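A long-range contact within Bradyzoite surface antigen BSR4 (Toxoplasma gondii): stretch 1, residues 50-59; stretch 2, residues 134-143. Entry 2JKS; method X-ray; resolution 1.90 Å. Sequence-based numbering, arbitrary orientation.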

# COMPACT_ATOMS: atom_id res chain seq x y z
N GLN A 50 -28.99 27.54 0.91
CA GLN A 50 -29.25 27.86 2.33
C GLN A 50 -30.22 26.96 3.12
O GLN A 50 -30.05 26.82 4.33
CB GLN A 50 -29.66 29.34 2.48
CG GLN A 50 -28.57 30.36 2.07
CD GLN A 50 -29.15 31.75 1.71
OE1 GLN A 50 -28.40 32.69 1.42
NE2 GLN A 50 -30.49 31.87 1.75
N ALA A 51 -31.22 26.35 2.48
CA ALA A 51 -32.21 25.51 3.20
C ALA A 51 -31.80 24.05 3.50
O ALA A 51 -32.52 23.32 4.22
CB ALA A 51 -33.58 25.55 2.48
N LEU A 52 -30.65 23.62 2.97
CA LEU A 52 -30.22 22.22 3.10
C LEU A 52 -29.15 22.04 4.17
O LEU A 52 -28.20 22.82 4.22
CB LEU A 52 -29.70 21.70 1.76
CG LEU A 52 -30.71 21.66 0.61
CD1 LEU A 52 -30.01 21.42 -0.72
CD2 LEU A 52 -31.79 20.60 0.89
N SER A 53 -29.31 21.03 5.03
CA SER A 53 -28.22 20.64 5.91
C SER A 53 -27.41 19.51 5.26
O SER A 53 -27.98 18.55 4.70
CB SER A 53 -28.72 20.24 7.29
OG SER A 53 -29.72 19.24 7.20
N ILE A 54 -26.08 19.64 5.31
CA ILE A 54 -25.17 18.64 4.73
C ILE A 54 -24.57 17.86 5.89
O ILE A 54 -24.25 18.43 6.94
CB ILE A 54 -24.05 19.31 3.90
CG1 ILE A 54 -24.64 20.27 2.86
CG2 ILE A 54 -23.12 18.26 3.22
CD1 ILE A 54 -23.59 20.89 1.97
N SER A 55 -24.49 16.55 5.73
CA SER A 55 -23.70 15.71 6.62
C SER A 55 -22.68 14.95 5.76
O SER A 55 -22.79 14.95 4.55
CB SER A 55 -24.59 14.73 7.38
OG SER A 55 -25.25 13.84 6.48
N THR A 56 -21.69 14.34 6.39
CA THR A 56 -20.78 13.48 5.68
C THR A 56 -21.07 12.00 5.91
O THR A 56 -21.81 11.65 6.82
CB THR A 56 -19.29 13.74 6.09
OG1 THR A 56 -19.16 13.60 7.51
CG2 THR A 56 -18.81 15.14 5.61
N ILE A 57 -20.43 11.17 5.09
CA ILE A 57 -20.41 9.71 5.24
C ILE A 57 -18.92 9.30 5.16
O ILE A 57 -18.25 9.58 4.18
CB ILE A 57 -21.22 8.96 4.14
CG1 ILE A 57 -22.73 9.24 4.28
CG2 ILE A 57 -21.02 7.46 4.27
CD1 ILE A 57 -23.27 10.41 3.40
N PRO A 58 -18.38 8.73 6.24
CA PRO A 58 -19.02 8.54 7.54
C PRO A 58 -19.34 9.88 8.20
O PRO A 58 -18.92 10.92 7.71
CB PRO A 58 -17.95 7.80 8.36
CG PRO A 58 -16.95 7.33 7.36
CD PRO A 58 -16.97 8.30 6.25
N THR A 59 -20.07 9.84 9.32
CA THR A 59 -20.57 11.03 9.98
C THR A 59 -19.43 11.92 10.44
O THR A 59 -19.52 13.13 10.40
CB THR A 59 -21.56 10.62 11.15
OG1 THR A 59 -20.84 9.91 12.15
CG2 THR A 59 -22.55 9.64 10.64
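Stretch 2 134-143: FVVGCQATSA

A single water sits over the seam between the two strands, donating hydrogen bonds to two backbone carbonyls, one from each strand: Ser53 O at 3.0 Å and Gln139 O at 2.9 Å. Both oxygens already accept an amide hydrogen from across the seam, so the water uses their remaining capacity; it also bonds to Thr141 OG1 at 2.8 Å and, weakly, to Ser55 OG at 3.4 Å. Stretch 2 is extended from Phe134 to Thr141 and runs antiparallel to strand 53-57, the axes approaching to 4.4 Å with an angle of 161° between their N-to-C directions. The register pairs Ser53 with Thr141, Ser55 with Gln139 and Ile57 with Gly137 as hydrogen-bonded pairs. The central one is the most regular: Ser55 N to Gln139 O is 2.9 Å, and Gln139 N to Ser55 O is 3.0 Å. Each end has one weak bond, Ser53 N to Thr141 O at 3.4 Å and Gly137 N to Ile57 O at 3.0 Å, the latter bent to 129° at the hydrogen. Their return bonds, Thr141 N to Ser53 O and Ile57 N to Gly137 O, are both 3.0 Å. In the intervening non-hydrogen-bonded pairs, Ile54 with Ala140 and Thr56 with Cys138, the CA atoms of each pair lie 4.4 Å apart. These four side chains share one face, where Ile54 CG2 reaches Cys138 CB at 3.9 Å. On the other face, Gly137 has no side chain, and Ile57 extends diagonally to Gln139, its CD1 3.8 Å from Gln139 CB. Beyond the paired strand, Leu52 CD2 packs 3.6 Å from Ser142 CA. At the opposite end of the pairing, a cis peptide bond precedes Pro58, whose CD lies 4.5 Å from Val136 CG1.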

# COMPACT_ATOMS: atom_id res chain seq x y z
N PHE A 134 -11.13 3.53 -0.49
CA PHE A 134 -12.14 3.87 0.51
C PHE A 134 -13.15 4.78 -0.12
O PHE A 134 -12.99 5.18 -1.29
CB PHE A 134 -11.48 4.51 1.77
CG PHE A 134 -10.85 5.89 1.53
CD1 PHE A 134 -11.66 7.05 1.51
CD2 PHE A 134 -9.48 6.02 1.34
CE1 PHE A 134 -11.13 8.28 1.31
CE2 PHE A 134 -8.90 7.31 1.15
CZ PHE A 134 -9.75 8.43 1.15
N VAL A 135 -14.20 5.08 0.65
CA VAL A 135 -15.34 5.88 0.19
C VAL A 135 -15.64 6.94 1.29
O VAL A 135 -15.57 6.67 2.51
CB VAL A 135 -16.63 4.97 -0.12
CG1 VAL A 135 -17.92 5.78 -0.11
CG2 VAL A 135 -16.52 4.26 -1.48
N VAL A 136 -15.92 8.14 0.84
CA VAL A 136 -16.44 9.24 1.66
C VAL A 136 -17.57 9.84 0.79
O VAL A 136 -17.69 9.54 -0.41
CB VAL A 136 -15.33 10.31 2.06
CG1 VAL A 136 -14.23 9.73 3.02
CG2 VAL A 136 -14.64 10.94 0.78
N GLY A 137 -18.39 10.68 1.38
CA GLY A 137 -19.50 11.24 0.64
C GLY A 137 -20.12 12.39 1.40
O GLY A 137 -19.74 12.65 2.54
N CYS A 138 -21.06 13.08 0.77
CA CYS A 138 -21.88 14.07 1.46
C CYS A 138 -23.33 13.76 1.15
O CYS A 138 -23.63 13.25 0.09
CB CYS A 138 -21.52 15.50 1.02
SG CYS A 138 -19.92 15.97 1.65
N GLN A 139 -24.22 14.06 2.09
CA GLN A 139 -25.67 13.91 1.87
C GLN A 139 -26.33 15.20 2.34
O GLN A 139 -25.97 15.75 3.41
CB GLN A 139 -26.20 12.71 2.66
CG GLN A 139 -27.65 12.35 2.35
CD GLN A 139 -27.95 10.91 2.66
OE1 GLN A 139 -28.01 10.06 1.78
NE2 GLN A 139 -28.12 10.63 3.94
N ALA A 140 -27.28 15.67 1.54
CA ALA A 140 -27.96 16.92 1.79
C ALA A 140 -29.39 16.50 2.05
O ALA A 140 -29.94 15.68 1.31
CB ALA A 140 -27.86 17.82 0.60
N THR A 141 -29.97 17.04 3.12
CA THR A 141 -31.34 16.70 3.48
C THR A 141 -32.20 17.97 3.41
O THR A 141 -31.78 19.04 3.86
CB THR A 141 -31.45 16.04 4.89
OG1 THR A 141 -30.54 14.93 4.99
CG2 THR A 141 -32.90 15.52 5.12
N SER A 142 -33.38 17.84 2.78
CA SER A 142 -34.37 18.92 2.67
C SER A 142 -35.18 19.02 3.95
O SER A 142 -35.39 18.03 4.63
CB SER A 142 -35.36 18.64 1.52
OG SER A 142 -35.90 17.32 1.65
N ALA A 143 -35.63 20.23 4.27
CA ALA A 143 -36.56 20.40 5.38
C ALA A 143 -37.99 20.28 4.87
O ALA A 143 -38.52 19.16 4.75
CB ALA A 143 -36.34 21.74 6.12
O HOH W 1 -27.93 15.65 5.49